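Uncharacterized protein (Staphylococcus aureus subsp. aureus, PDB 3H04) is of unknown function but has an alpha/beta-hydrolase fold and a probable Ser-His-Asp triad, consistent with an esterase-like hydrolase. Local coordinates at residues Ile123-Tyr128 with Thr260-Val265; Pro211-His216 with Thr239-Asn244. All blocks are in the same frame, centred on the assembly; numbering follows the deposited sequence.

Interaction 1: residues Ile123-Tyr128 with Thr260-Val265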
ATOM      1  N   ILE A 123       8.500  -2.618  -3.713  1.00 15.08           N
ATOM      2  CA  ILE A 123       7.716  -3.775  -4.106  1.00 15.59           C
ATOM      3  C   ILE A 123       6.270  -3.319  -4.182  1.00 15.34           C
ATOM      4  O   ILE A 123       5.725  -2.883  -3.183  1.00 16.15           O
ATOM      5  CB  ILE A 123       7.846  -4.924  -3.132  1.00 16.54           C
ATOM      6  CG1 ILE A 123       9.337  -5.168  -2.811  1.00 20.20           C
ATOM      7  CG2 ILE A 123       7.078  -6.167  -3.673  1.00 17.41           C
ATOM      8  CD1 ILE A 123       9.560  -5.723  -1.444  1.00 23.73           C
ATOM      9  N   ASP A 124       5.690  -3.392  -5.382  1.00 15.45           N
ATOM     10  CA  ASP A 124       4.373  -2.825  -5.729  1.00 16.37           C
ATOM     11  C   ASP A 124       3.487  -3.961  -6.144  1.00 16.70           C
ATOM     12  O   ASP A 124       3.602  -4.475  -7.271  1.00 17.03           O
ATOM     13  CB  ASP A 124       4.542  -1.818  -6.878  1.00 17.32           C
ATOM     14  CG  ASP A 124       3.235  -1.399  -7.559  1.00 18.07           C
ATOM     15  OD1 ASP A 124       2.110  -1.658  -7.061  1.00 18.62           O
ATOM     16  OD2 ASP A 124       3.374  -0.805  -8.677  1.00 21.04           O
ATOM     17  N   PHE A 125       2.621  -4.392  -5.215  1.00 16.70           N
ATOM     18  CA  PHE A 125       1.623  -5.411  -5.536  1.00 15.95           C
ATOM     19  C   PHE A 125       0.311  -4.686  -5.865  1.00 16.03           C
ATOM     20  O   PHE A 125      -0.282  -4.037  -4.993  1.00 15.84           O
ATOM     21  CB  PHE A 125       1.402  -6.374  -4.378  1.00 16.69           C
ATOM     22  CG  PHE A 125       2.372  -7.525  -4.297  1.00 17.48           C
ATOM     23  CD1 PHE A 125       3.629  -7.515  -4.932  1.00 15.60           C
ATOM     24  CD2 PHE A 125       2.018  -8.638  -3.550  1.00 18.10           C
ATOM     25  CE1 PHE A 125       4.527  -8.610  -4.786  1.00 15.90           C
ATOM     26  CE2 PHE A 125       2.861  -9.690  -3.423  1.00 19.45           C
ATOM     27  CZ  PHE A 125       4.126  -9.697  -4.035  1.00 14.31           C
ATOM     28  N   TYR A 126      -0.089  -4.740  -7.140  1.00 14.27           N
ATOM     29  CA  TYR A 126      -1.358  -4.224  -7.630  1.00 14.84           C
ATOM     30  C   TYR A 126      -1.776  -2.832  -7.132  1.00 14.68           C
ATOM     31  O   TYR A 126      -2.949  -2.606  -6.766  1.00 16.37           O
ATOM     32  CB  TYR A 126      -2.499  -5.220  -7.471  1.00 14.28           C
ATOM     33  CG  TYR A 126      -2.513  -6.031  -6.191  1.00 14.73           C
ATOM     34  CD1 TYR A 126      -3.087  -5.515  -5.024  1.00 17.06           C
ATOM     35  CD2 TYR A 126      -1.882  -7.260  -6.121  1.00 12.48           C
ATOM     36  CE1 TYR A 126      -3.090  -6.240  -3.794  1.00 14.41           C
ATOM     37  CE2 TYR A 126      -1.905  -8.000  -4.908  1.00 17.06           C
ATOM     38  CZ  TYR A 126      -2.515  -7.487  -3.768  1.00 18.48           C
ATOM     39  OH  TYR A 126      -2.496  -8.180  -2.586  1.00 13.44           O
ATOM     40  N   GLY A 127      -0.808  -1.925  -7.141  1.00 15.03           N
ATOM     41  CA  GLY A 127      -1.002  -0.535  -6.777  1.00 15.78           C
ATOM     42  C   GLY A 127      -0.954   0.383  -8.015  1.00 16.53           C
ATOM     43  O   GLY A 127      -1.211  -0.024  -9.173  1.00 15.87           O
ATOM     44  N   TYR A 128      -0.636   1.624  -7.724  1.00 16.89           N
ATOM     45  CA  TYR A 128      -0.749   2.709  -8.664  1.00 17.04           C
ATOM     46  C   TYR A 128       0.102   3.854  -8.169  1.00 16.13           C
ATOM     47  O   TYR A 128       0.391   3.924  -6.994  1.00 14.87           O
ATOM     48  CB  TYR A 128      -2.206   3.172  -8.775  1.00 16.81           C
ATOM     49  CG  TYR A 128      -2.967   3.314  -7.473  1.00 17.12           C
ATOM     50  CD1 TYR A 128      -3.054   4.541  -6.829  1.00 16.43           C
ATOM     51  CD2 TYR A 128      -3.570   2.205  -6.864  1.00 17.42           C
ATOM     52  CE1 TYR A 128      -3.754   4.681  -5.627  1.00 19.54           C
ATOM     53  CE2 TYR A 128      -4.313   2.340  -5.650  1.00 17.79           C
ATOM     54  CZ  TYR A 128      -4.396   3.584  -5.069  1.00 16.87           C
ATOM     55  OH  TYR A 128      -5.052   3.753  -3.900  1.00 20.18           O
ATOM     56  N   THR A 260       5.556 -18.415  -5.120  1.00 17.05           N
ATOM     57  CA  THR A 260       6.601 -18.231  -6.118  1.00 17.63           C
ATOM     58  C   THR A 260       6.955 -16.775  -6.366  1.00 16.95           C
ATOM     59  O   THR A 260       8.130 -16.424  -6.483  1.00 16.89           O
ATOM     60  CB  THR A 260       6.210 -18.939  -7.425  1.00 17.35           C
ATOM     61  OG1 THR A 260       6.262 -20.327  -7.159  1.00 18.30           O
ATOM     62  CG2 THR A 260       7.132 -18.594  -8.569  1.00 18.35           C
ATOM     63  N   ILE A 261       5.930 -15.948  -6.468  1.00 17.18           N
ATOM     64  CA  ILE A 261       6.093 -14.503  -6.601  1.00 17.56           C
ATOM     65  C   ILE A 261       6.784 -13.869  -5.373  1.00 17.80           C
ATOM     66  O   ILE A 261       7.666 -13.055  -5.534  1.00 17.02           O
ATOM     67  CB  ILE A 261       4.730 -13.827  -6.941  1.00 17.65           C
ATOM     68  CG1 ILE A 261       4.349 -14.267  -8.390  1.00 17.45           C
ATOM     69  CG2 ILE A 261       4.825 -12.255  -6.804  1.00 17.66           C
ATOM     70  CD1 ILE A 261       2.967 -13.828  -8.899  1.00 20.07           C
ATOM     71  N   TYR A 262       6.412 -14.273  -4.172  1.00 17.51           N
ATOM     72  CA  TYR A 262       7.106 -13.830  -2.950  1.00 18.58           C
ATOM     73  C   TYR A 262       8.578 -14.230  -2.934  1.00 18.59           C
ATOM     74  O   TYR A 262       9.413 -13.447  -2.502  1.00 18.86           O
ATOM     75  CB  TYR A 262       6.399 -14.303  -1.637  1.00 18.54           C
ATOM     76  CG  TYR A 262       5.271 -13.384  -1.221  1.00 16.47           C
ATOM     77  CD1 TYR A 262       3.968 -13.581  -1.681  1.00 19.82           C
ATOM     78  CD2 TYR A 262       5.514 -12.277  -0.420  1.00 16.93           C
ATOM     79  CE1 TYR A 262       2.938 -12.693  -1.328  1.00 15.10           C
ATOM     80  CE2 TYR A 262       4.494 -11.373  -0.050  1.00 20.29           C
ATOM     81  CZ  TYR A 262       3.195 -11.595  -0.522  1.00 17.23           C
ATOM     82  OH  TYR A 262       2.179 -10.738  -0.196  1.00 18.30           O
ATOM     83  N   ARG A 263       8.891 -15.438  -3.394  1.00 19.02           N
ATOM     84  CA  ARG A 263      10.290 -15.843  -3.521  1.00 19.10           C
ATOM     85  C   ARG A 263      11.026 -14.999  -4.554  1.00 19.31           C
ATOM     86  O   ARG A 263      12.144 -14.623  -4.313  1.00 19.13           O
ATOM     87  CB  ARG A 263      10.420 -17.314  -3.869  1.00 19.78           C
ATOM     88  CG  ARG A 263      10.088 -18.195  -2.682  1.00 20.65           C
ATOM     89  CD  ARG A 263      10.389 -19.635  -3.008  1.00 23.71           C
ATOM     90  NE  ARG A 263       9.844 -20.549  -2.008  1.00 24.79           N
ATOM     91  CZ  ARG A 263      10.299 -20.690  -0.760  1.00 25.74           C
ATOM     92  NH1 ARG A 263      11.309 -19.960  -0.300  1.00 25.38           N
ATOM     93  NH2 ARG A 263       9.730 -21.591   0.039  1.00 24.21           N
ATOM     94  N   LYS A 264      10.356 -14.639  -5.646  1.00 18.61           N
ATOM     95  CA  LYS A 264      10.921 -13.707  -6.616  1.00 19.42           C
ATOM     96  C   LYS A 264      11.154 -12.299  -6.025  1.00 18.65           C
ATOM     97  O   LYS A 264      12.094 -11.620  -6.408  1.00 18.73           O
ATOM     98  CB  LYS A 264      10.013 -13.571  -7.839  1.00 18.59           C
ATOM     99  CG  LYS A 264       9.878 -14.788  -8.698  1.00 21.77           C
ATOM    100  CD  LYS A 264       8.943 -14.469  -9.832  1.00 23.80           C
ATOM    101  CE  LYS A 264       8.877 -15.587 -10.831  1.00 25.93           C
ATOM    102  NZ  LYS A 264       9.952 -15.437 -11.765  1.00 27.52           N
ATOM    103  N   VAL A 265      10.309 -11.895  -5.084  1.00 18.14           N
ATOM    104  CA  VAL A 265      10.499 -10.626  -4.403  1.00 17.93           C
ATOM    105  C   VAL A 265      11.838 -10.627  -3.664  1.00 18.32           C
ATOM    106  O   VAL A 265      12.656  -9.707  -3.811  1.00 17.41           O
ATOM    107  CB  VAL A 265       9.334 -10.300  -3.449  1.00 18.29           C
ATOM    108  CG1 VAL A 265       9.740  -9.210  -2.467  1.00 15.76           C
ATOM    109  CG2 VAL A 265       8.102  -9.866  -4.270  1.00 17.59           C
TER
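With CG anti to its own carbonyl carbon (chi1 -85°), Phe125 sends its ring from the end of strand 121-125 straight at helix 256-273. In Val265 CG1 is anti to the backbone N (chi1 163°), which leaves CG2 beside that N and aimed at the ring, so that the two side chains meet tip to tip; the methyl lies near the ring plane, at the edge, with CG2 3.8 Å from Phe125 CE1. Ile261, one turn earlier, slides past the ring in the opposite direction, its CG2 coming to 3.8 Å from Phe125 CZ. The third side of this grip is aromatic: the Phe125 edge points into one face of Tyr262 in a T-shaped pair, centroids 5.2 Å apart and planes at 70°, with Phe125 CE2 3.5 Å from Tyr262 CZ. The phenol oxygen of Tyr262 has its polar partner in Asp251, to which it is hydrogen-bonded. The other Val265 methyl makes an aliphatic contact: CG1 lies 3.6 Å from Ile123 CD1 as the two chains cross obliquely. Within 123-128, Asp124 OD1 accepts from Gly127 N at 2.9 Å through the syn lone pair, an Asx motif at the turn that follows the strand. No hydrogen bond joins strand and helix, which run nearly antiparallel, so side chains alone fill the gap in this buried helix-on-sheet packing. Strands 98-103 and 212-217 flank strand 121-125 in the sheet, and Phe101 and Ala215 on them both touch Phe125 beneath helix 256-273.

Interaction 2: residues Pro211-His216 with Thr239-Asn244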
ATOM      1  N   PRO A 211      14.758   0.665  -8.005  1.00 15.39           N
ATOM      2  CA  PRO A 211      14.078  -0.399  -8.731  1.00 15.03           C
ATOM      3  C   PRO A 211      12.726  -0.789  -8.176  1.00 15.38           C
ATOM      4  O   PRO A 211      12.537  -0.849  -6.951  1.00 16.53           O
ATOM      5  CB  PRO A 211      15.048  -1.587  -8.606  1.00 15.81           C
ATOM      6  CG  PRO A 211      16.378  -0.999  -8.403  1.00 15.19           C
ATOM      7  CD  PRO A 211      16.111   0.255  -7.596  1.00 15.61           C
ATOM      8  N   VAL A 212      11.805  -1.119  -9.075  1.00 14.50           N
ATOM      9  CA  VAL A 212      10.445  -1.462  -8.701  1.00 15.43           C
ATOM     10  C   VAL A 212      10.063  -2.860  -9.109  1.00 15.10           C
ATOM     11  O   VAL A 212      10.165  -3.225 -10.310  1.00 16.33           O
ATOM     12  CB  VAL A 212       9.418  -0.533  -9.311  1.00 16.06           C
ATOM     13  CG1 VAL A 212       8.050  -0.874  -8.699  1.00 14.90           C
ATOM     14  CG2 VAL A 212       9.803   1.006  -9.060  1.00 16.12           C
ATOM     15  N   PHE A 213       9.650  -3.670  -8.143  1.00 14.06           N
ATOM     16  CA  PHE A 213       9.081  -5.023  -8.456  1.00 13.49           C
ATOM     17  C   PHE A 213       7.569  -4.875  -8.565  1.00 13.99           C
ATOM     18  O   PHE A 213       6.949  -4.347  -7.643  1.00 15.27           O
ATOM     19  CB  PHE A 213       9.467  -6.007  -7.375  1.00 13.04           C
ATOM     20  CG  PHE A 213       9.020  -7.435  -7.619  1.00 14.65           C
ATOM     21  CD1 PHE A 213       9.905  -8.363  -8.089  1.00 15.19           C
ATOM     22  CD2 PHE A 213       7.678  -7.819  -7.381  1.00 13.69           C
ATOM     23  CE1 PHE A 213       9.509  -9.693  -8.324  1.00 15.68           C
ATOM     24  CE2 PHE A 213       7.274  -9.134  -7.612  1.00 18.39           C
ATOM     25  CZ  PHE A 213       8.195 -10.069  -8.098  1.00 14.98           C
ATOM     26  N   ILE A 214       6.959  -5.307  -9.663  1.00 14.77           N
ATOM     27  CA  ILE A 214       5.511  -5.135  -9.863  1.00 15.47           C
ATOM     28  C   ILE A 214       4.898  -6.505 -10.025  1.00 15.52           C
ATOM     29  O   ILE A 214       5.423  -7.308 -10.811  1.00 15.05           O
ATOM     30  CB  ILE A 214       5.202  -4.274 -11.084  1.00 17.00           C
ATOM     31  CG1 ILE A 214       5.929  -2.899 -10.929  1.00 19.16           C
ATOM     32  CG2 ILE A 214       3.648  -4.189 -11.292  1.00 16.56           C
ATOM     33  CD1 ILE A 214       6.008  -2.008 -12.204  1.00 20.75           C
ATOM     34  N   ALA A 215       3.788  -6.780  -9.297  1.00 15.76           N
ATOM     35  CA  ALA A 215       2.958  -7.996  -9.539  1.00 14.82           C
ATOM     36  C   ALA A 215       1.530  -7.469  -9.689  1.00 13.96           C
ATOM     37  O   ALA A 215       1.061  -6.707  -8.804  1.00 14.48           O
ATOM     38  CB  ALA A 215       3.063  -9.022  -8.392  1.00 14.68           C
ATOM     39  N   HIS A 216       0.872  -7.814 -10.773  1.00 13.34           N
ATOM     40  CA  HIS A 216      -0.425  -7.286 -11.078  1.00 14.76           C
ATOM     41  C   HIS A 216      -1.194  -8.215 -12.013  1.00 15.59           C
ATOM     42  O   HIS A 216      -0.635  -8.693 -12.910  1.00 16.62           O
ATOM     43  CB  HIS A 216      -0.251  -5.907 -11.690  1.00 15.88           C
ATOM     44  CG  HIS A 216      -1.430  -5.009 -11.536  1.00 15.11           C
ATOM     45  ND1 HIS A 216      -1.313  -3.656 -11.391  1.00 17.51           N
ATOM     46  CD2 HIS A 216      -2.750  -5.273 -11.534  1.00 12.11           C
ATOM     47  CE1 HIS A 216      -2.508  -3.124 -11.297  1.00 13.94           C
ATOM     48  NE2 HIS A 216      -3.396  -4.084 -11.379  1.00 19.12           N
ATOM     49  N   THR A 239      10.802  -5.167 -12.636  1.00 14.48           N
ATOM     50  CA  THR A 239      10.584  -6.592 -12.809  1.00 15.23           C
ATOM     51  C   THR A 239       9.071  -6.685 -12.689  1.00 15.64           C
ATOM     52  O   THR A 239       8.492  -6.088 -11.753  1.00 15.60           O
ATOM     53  CB  THR A 239      11.269  -7.425 -11.672  1.00 17.60           C
ATOM     54  OG1 THR A 239      12.693  -7.254 -11.745  1.00 17.33           O
ATOM     55  CG2 THR A 239      10.956  -8.934 -11.760  1.00 16.72           C
ATOM     56  N   PHE A 240       8.455  -7.404 -13.612  1.00 15.71           N
ATOM     57  CA  PHE A 240       7.005  -7.399 -13.759  1.00 15.94           C
ATOM     58  C   PHE A 240       6.505  -8.862 -13.841  1.00 16.46           C
ATOM     59  O   PHE A 240       6.872  -9.632 -14.765  1.00 14.75           O
ATOM     60  CB  PHE A 240       6.640  -6.633 -15.006  1.00 16.11           C
ATOM     61  CG  PHE A 240       5.169  -6.324 -15.178  1.00 17.52           C
ATOM     62  CD1 PHE A 240       4.237  -6.425 -14.137  1.00 19.14           C
ATOM     63  CD2 PHE A 240       4.727  -5.890 -16.434  1.00 20.88           C
ATOM     64  CE1 PHE A 240       2.855  -6.117 -14.365  1.00 18.74           C
ATOM     65  CE2 PHE A 240       3.384  -5.541 -16.660  1.00 23.35           C
ATOM     66  CZ  PHE A 240       2.439  -5.670 -15.603  1.00 19.18           C
ATOM     67  N   GLU A 241       5.675  -9.207 -12.872  1.00 15.15           N
ATOM     68  CA  GLU A 241       4.830 -10.389 -12.948  1.00 15.55           C
ATOM     69  C   GLU A 241       3.412  -9.993 -13.273  1.00 15.53           C
ATOM     70  O   GLU A 241       2.663  -9.403 -12.441  1.00 14.39           O
ATOM     71  CB  GLU A 241       4.874 -11.141 -11.627  1.00 16.07           C
ATOM     72  CG  GLU A 241       6.243 -11.731 -11.339  1.00 16.35           C
ATOM     73  CD  GLU A 241       6.507 -12.912 -12.222  1.00 21.94           C
ATOM     74  OE1 GLU A 241       5.681 -13.865 -12.194  1.00 23.70           O
ATOM     75  OE2 GLU A 241       7.536 -12.913 -12.932  1.00 20.26           O
ATOM     76  N   ARG A 242       3.036 -10.365 -14.479  1.00 17.02           N
ATOM     77  CA  ARG A 242       1.772 -10.000 -15.078  1.00 18.06           C
ATOM     78  C   ARG A 242       0.948 -11.285 -14.980  1.00 18.46           C
ATOM     79  O   ARG A 242       1.077 -12.201 -15.792  1.00 19.25           O
ATOM     80  CB  ARG A 242       2.031  -9.542 -16.520  1.00 19.36           C
ATOM     81  CG  ARG A 242       0.980  -8.698 -17.105  1.00 20.65           C
ATOM     82  CD  ARG A 242       1.133  -8.495 -18.643  1.00 20.75           C
ATOM     83  NE  ARG A 242      -0.155  -7.965 -19.020  1.00 21.21           N
ATOM     84  CZ  ARG A 242      -0.469  -6.687 -19.040  1.00 21.50           C
ATOM     85  NH1 ARG A 242       0.473  -5.750 -18.957  1.00 23.64           N
ATOM     86  NH2 ARG A 242      -1.714  -6.356 -19.313  1.00 21.41           N
ATOM     87  N   VAL A 243       0.131 -11.364 -13.949  1.00 17.95           N
ATOM     88  CA  VAL A 243      -0.586 -12.582 -13.600  1.00 18.14           C
ATOM     89  C   VAL A 243      -1.873 -12.674 -14.415  1.00 18.67           C
ATOM     90  O   VAL A 243      -2.637 -11.715 -14.482  1.00 16.98           O
ATOM     91  CB  VAL A 243      -0.864 -12.610 -12.096  1.00 18.23           C
ATOM     92  CG1 VAL A 243      -1.710 -13.854 -11.687  1.00 19.54           C
ATOM     93  CG2 VAL A 243       0.461 -12.561 -11.343  1.00 18.80           C
ATOM     94  N   ASN A 244      -2.077 -13.824 -15.067  1.00 19.79           N
ATOM     95  CA  ASN A 244      -3.195 -14.027 -15.983  1.00 20.28           C
ATOM     96  C   ASN A 244      -4.424 -14.514 -15.216  1.00 19.98           C
ATOM     97  O   ASN A 244      -4.864 -15.652 -15.350  1.00 19.98           O
ATOM     98  CB  ASN A 244      -2.803 -14.987 -17.121  1.00 20.41           C
ATOM     99  CG  ASN A 244      -3.899 -15.123 -18.182  1.00 23.50           C
ATOM    100  OD1 ASN A 244      -4.537 -14.128 -18.598  1.00 21.51           O
ATOM    101  ND2 ASN A 244      -4.124 -16.354 -18.621  1.00 23.24           N
TER
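Residues 212-216 and 239-243 run parallel, their axes 2° apart and 4.6 Å at closest approach, with Phe213, Ile214, Ala215 and His216 paired to Thr239, Phe240, Glu241 and Arg242. Five backbone hydrogen bonds pass back and forth between them. The shortest, Ile214 N to Thr239 O at 2.7 Å, arrives nearly along the C=O axis; in the last, Val243 N to His216 O at 3.0 Å, the donor stands above the carbonyl plane. On one face, Phe213, its CG anti to the backbone N, crosses Thr239 obliquely, with CE1 3.8 Å from Thr239 CG2. Its CZ also lies 4.1 Å from Glu241 CG, where the bent glutamate chain passes. On the other face, Phe240 swings its ring toward the neighbouring strand: CD1 lies 3.7 Å from Ile214 CG2, while the ring edge also meets His216 CB at CE1. The His216 imidazole turns from strand 238-243, hydrogen-bonding Ser228 OG through ND1 and Val223 O through NE2. Helix 226-232 completes this beta-alpha-beta crossover, covering Ile214 and Phe240, whereas helix 256-273 packs on Phe213 across the sheet; strand 238-243 forms one outer edge of the sheet.

How the interactions relate
Strand 121-125 of interaction 1 and strand 212-217 of interaction 2 are sheet neighbours, so the two contacts, with centres about 6 Å apart, are joined through one sheet. Probable hydrogen bonds link them: Asp124 N lies 2.8 Å from Phe213 O, and Tyr126 N 2.8 Å from Ala215 O. Helix 256-273, which follows strand 238-243 in the chain, packs over strands 121-125 and 212-217, and Val265 CG2 reaches Phe213 CE2 at 3.5 Å. At the C-terminal ends of these two strands lies the probable triad of Ser104, Asp220 and His248: Phe125 comes near it without touching, the His216 side chain touches its residues, and Tyr126 meets the His248 ring edge-to-face.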